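Local coordinates for cyclic di-GMP receptor atypical PilZ domain-containing protein (Xanthomonas campestris pv. campestris, PDB 3RQA), which is of unknown function but, as an atypical PilZ-domain protein, may act as a cyclic di-GMP receptor, and self-assembles into a tetramer via a helical bundle, at residues C[139-147]-C[158-168]. Sequence-based numbering, arbitrary orientation.
Sequences LQLPADVLA and WLRFAPLGTGL
D144 and R160 face each other as a hydrogen-bonded antiparallel pair, exchanging two backbone bonds, D144 N to R160 O and R160 N to D144 O, while A143–F161 and V145–L159 beside them are non-hydrogen-bonded pairs. Past V145 the register slips by one residue: W158 O takes L146 N at 2.8 Å almost straight on and A147 N only weakly at 3.5 Å, and W158 N returns a bond to A147 O. At the other end A162 N donates to P142 O, and a water donates to both P142 O and A162 O, bridging the strand and the loop that follows F161.

On the face carrying A143, V145, L159 and F161, the methyls V145 CG2 and L159 CD1 press together at a tight 3.5 Å, their side chains lying side by side. Farther along, L141 takes over: its CD1 sits above the F161 ring in a CH-pi contact, 3.8 Å from the centroid and 14° off the normal. Its other methyl, CD2, reaches L168 CD2 at 4.0 Å and also touches L164, tying the strand to the start of helix 165-185.

The other face is more polar. R160 leaves with CG anti to the backbone N (chi1 -177°), then bends twice, and L146 CD2 lies over one face of the guanidinium, offset toward its rim, 3.4 Å from NH2. The arginine NE forms a salt bridge with E17 OE2 of helix 12-19; D144 is near but beyond bridging range. A147 CB packs against W158 CE3, while NE1 of the indole hydrogen-bonds to D15 OD2.

L146 and A147 opposite W158 form a classic beta bulge in the hairpin of strands 139-150 and 155-161, part of the six-stranded antiparallel barrel of this PilZ domain.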
loop_
_atom_site.group_PDB
_atom_site.type_symbol
_atom_site.label_atom_id
_atom_site.label_comp_id
_atom_site.label_asym_id
_atom_site.label_seq_id
_atom_site.Cartn_x
_atom_site.Cartn_y
_atom_site.Cartn_z
ATOM N N LEU C 139 15.446 4.537 8.849
ATOM C CA LEU C 139 16.751 4.190 8.335
ATOM C C LEU C 139 17.375 3.406 9.500
ATOM O O LEU C 139 17.443 3.913 10.626
ATOM C CB LEU C 139 17.565 5.456 8.053
ATOM C CG LEU C 139 18.996 5.272 7.530
ATOM C CD1 LEU C 139 18.971 4.746 6.083
ATOM C CD2 LEU C 139 19.745 6.602 7.608
ATOM N N GLN C 140 17.784 2.164 9.256
ATOM C CA GLN C 140 18.411 1.392 10.321
ATOM C C GLN C 140 19.850 1.176 9.925
ATOM O O GLN C 140 20.129 0.766 8.803
ATOM C CB GLN C 140 17.724 0.040 10.522
ATOM C CG GLN C 140 16.276 0.141 10.962
ATOM C CD GLN C 140 15.817 -1.086 11.734
ATOM O OE1 GLN C 140 14.655 -1.188 12.121
ATOM N NE2 GLN C 140 16.733 -2.015 11.971
ATOM N N LEU C 141 20.760 1.467 10.842
ATOM C CA LEU C 141 22.181 1.320 10.580
ATOM C C LEU C 141 22.920 0.557 11.687
ATOM O O LEU C 141 23.018 1.031 12.823
ATOM C CB LEU C 141 22.823 2.702 10.418
ATOM C CG LEU C 141 22.273 3.607 9.304
ATOM C CD1 LEU C 141 23.063 4.918 9.266
ATOM C CD2 LEU C 141 22.364 2.892 7.970
ATOM N N PRO C 142 23.419 -0.651 11.378
ATOM C CA PRO C 142 24.155 -1.449 12.365
ATOM C C PRO C 142 25.291 -0.582 12.912
ATOM O O PRO C 142 25.933 0.144 12.155
ATOM C CB PRO C 142 24.669 -2.620 11.543
ATOM C CG PRO C 142 23.543 -2.845 10.575
ATOM C CD PRO C 142 23.164 -1.430 10.154
ATOM N N ALA C 143 25.528 -0.646 14.221
ATOM C CA ALA C 143 26.573 0.164 14.836
ATOM C C ALA C 143 27.085 -0.410 16.156
ATOM O O ALA C 143 26.450 -1.272 16.760
ATOM C CB ALA C 143 26.055 1.574 15.065
ATOM N N ASP C 144 28.240 0.078 16.593
ATOM C CA ASP C 144 28.833 -0.350 17.850
ATOM C C ASP C 144 28.945 0.864 18.776
ATOM O O ASP C 144 29.122 2.001 18.329
ATOM C CB ASP C 144 30.214 -0.973 17.623
ATOM C CG ASP C 144 30.140 -2.325 16.914
ATOM O OD1 ASP C 144 31.162 -3.047 16.862
ATOM O OD2 ASP C 144 29.055 -2.673 16.401
ATOM N N VAL C 145 28.805 0.622 20.071
ATOM C CA VAL C 145 28.909 1.699 21.043
ATOM C C VAL C 145 30.385 1.995 21.312
ATOM O O VAL C 145 31.121 1.122 21.778
ATOM C CB VAL C 145 28.233 1.311 22.381
ATOM C CG1 VAL C 145 28.389 2.443 23.392
ATOM C CG2 VAL C 145 26.761 0.991 22.147
ATOM N N LEU C 146 30.809 3.219 21.002
ATOM C CA LEU C 146 32.186 3.652 21.229
ATOM C C LEU C 146 32.301 4.173 22.657
ATOM O O LEU C 146 33.262 3.870 23.366
ATOM C CB LEU C 146 32.578 4.799 20.287
ATOM C CG LEU C 146 32.757 4.660 18.776
ATOM C CD1 LEU C 146 33.330 5.969 18.255
ATOM C CD2 LEU C 146 33.702 3.537 18.435
ATOM N N ALA C 147 31.319 4.978 23.062
ATOM C CA ALA C 147 31.305 5.551 24.398
ATOM C C ALA C 147 29.896 5.664 24.959
ATOM O O ALA C 147 28.920 5.792 24.212
ATOM C CB ALA C 147 31.954 6.909 24.382
ATOM N N TRP C 158 27.632 7.169 21.961
ATOM C CA TRP C 158 28.376 7.551 20.774
ATOM C C TRP C 158 28.426 6.243 20.004
ATOM O O TRP C 158 29.034 5.272 20.452
ATOM C CB TRP C 158 29.792 8.016 21.128
ATOM C CG TRP C 158 29.846 9.413 21.656
ATOM C CD1 TRP C 158 30.320 10.522 21.005
ATOM C CD2 TRP C 158 29.404 9.863 22.941
ATOM N NE1 TRP C 158 30.199 11.628 21.807
ATOM C CE2 TRP C 158 29.639 11.257 23.001
ATOM C CE3 TRP C 158 28.830 9.224 24.052
ATOM C CZ2 TRP C 158 29.322 12.025 24.127
ATOM C CZ3 TRP C 158 28.514 9.990 25.175
ATOM C CH2 TRP C 158 28.762 11.376 25.201
ATOM N N LEU C 159 27.747 6.208 18.869
ATOM C CA LEU C 159 27.704 5.014 18.048
ATOM C C LEU C 159 28.477 5.205 16.735
ATOM O O LEU C 159 28.343 6.230 16.068
ATOM C CB LEU C 159 26.254 4.644 17.721
ATOM C CG LEU C 159 25.202 4.328 18.796
ATOM C CD1 LEU C 159 25.698 3.226 19.700
ATOM C CD2 LEU C 159 24.872 5.564 19.588
ATOM N N ARG C 160 29.277 4.206 16.374
ATOM C CA ARG C 160 30.037 4.243 15.131
ATOM C C ARG C 160 29.389 3.228 14.196
ATOM O O ARG C 160 29.294 2.046 14.543
ATOM C CB ARG C 160 31.496 3.851 15.370
ATOM C CG ARG C 160 32.341 3.941 14.109
ATOM C CD ARG C 160 33.175 2.701 13.914
ATOM N NE ARG C 160 34.283 2.615 14.860
ATOM C CZ ARG C 160 34.555 1.539 15.595
ATOM N NH1 ARG C 160 33.790 0.460 15.498
ATOM N NH2 ARG C 160 35.601 1.538 16.412
ATOM N N PHE C 161 28.940 3.682 13.025
ATOM C CA PHE C 161 28.288 2.784 12.074
ATOM C C PHE C 161 29.264 1.735 11.559
ATOM O O PHE C 161 30.456 2.000 11.426
ATOM C CB PHE C 161 27.708 3.551 10.859
ATOM C CG PHE C 161 26.800 4.708 11.227
ATOM C CD1 PHE C 161 25.719 4.524 12.089
ATOM C CD2 PHE C 161 27.035 5.984 10.708
ATOM C CE1 PHE C 161 24.890 5.591 12.437
ATOM C CE2 PHE C 161 26.214 7.060 11.046
ATOM C CZ PHE C 161 25.141 6.864 11.912
ATOM N N ALA C 162 28.749 0.537 11.300
ATOM C CA ALA C 162 29.567 -0.528 10.736
ATOM C C ALA C 162 29.780 -0.044 9.294
ATOM O O ALA C 162 29.014 0.789 8.812
ATOM C CB ALA C 162 28.800 -1.846 10.753
ATOM N N PRO C 163 30.819 -0.536 8.596
ATOM C CA PRO C 163 31.034 -0.074 7.217
ATOM C C PRO C 163 29.743 -0.036 6.423
ATOM O O PRO C 163 29.009 -1.018 6.381
ATOM C CB PRO C 163 32.033 -1.086 6.672
ATOM C CG PRO C 163 32.872 -1.365 7.882
ATOM C CD PRO C 163 31.834 -1.537 8.972
ATOM N N LEU C 164 29.480 1.109 5.796
ATOM C CA LEU C 164 28.267 1.325 5.016
ATOM C C LEU C 164 28.324 0.871 3.563
ATOM O O LEU C 164 27.292 0.808 2.898
ATOM C CB LEU C 164 27.896 2.813 5.034
ATOM C CG LEU C 164 27.696 3.432 6.422
ATOM C CD1 LEU C 164 27.923 4.921 6.352
ATOM C CD2 LEU C 164 26.302 3.114 6.939
ATOM N N GLY C 165 29.512 0.565 3.059
ATOM C CA GLY C 165 29.613 0.163 1.665
ATOM C C GLY C 165 29.610 1.415 0.804
ATOM O O GLY C 165 29.057 2.439 1.202
ATOM N N THR C 166 30.214 1.333 -0.378
ATOM C CA THR C 166 30.324 2.476 -1.295
ATOM C C THR C 166 29.040 3.253 -1.584
ATOM O O THR C 166 29.002 4.476 -1.423
ATOM C CB THR C 166 30.936 2.022 -2.636
ATOM O OG1 THR C 166 32.208 1.403 -2.382
ATOM C CG2 THR C 166 31.128 3.218 -3.573
ATOM N N GLY C 167 28.000 2.537 -2.011
ATOM C CA GLY C 167 26.717 3.144 -2.331
ATOM C C GLY C 167 25.997 3.839 -1.189
ATOM O O GLY C 167 25.590 4.987 -1.315
ATOM N N LEU C 168 25.825 3.149 -0.067
ATOM C CA LEU C 168 25.140 3.749 1.068
ATOM C C LEU C 168 25.946 4.914 1.630
ATOM O O LEU C 168 25.375 5.939 1.993
ATOM C CB LEU C 168 24.891 2.714 2.168
ATOM C CG LEU C 168 24.176 3.254 3.419
ATOM C CD1 LEU C 168 22.820 3.884 3.044
ATOM C CD2 LEU C 168 24.008 2.113 4.424
HETATM O O HOH W 1 26.172 0.709 9.468
#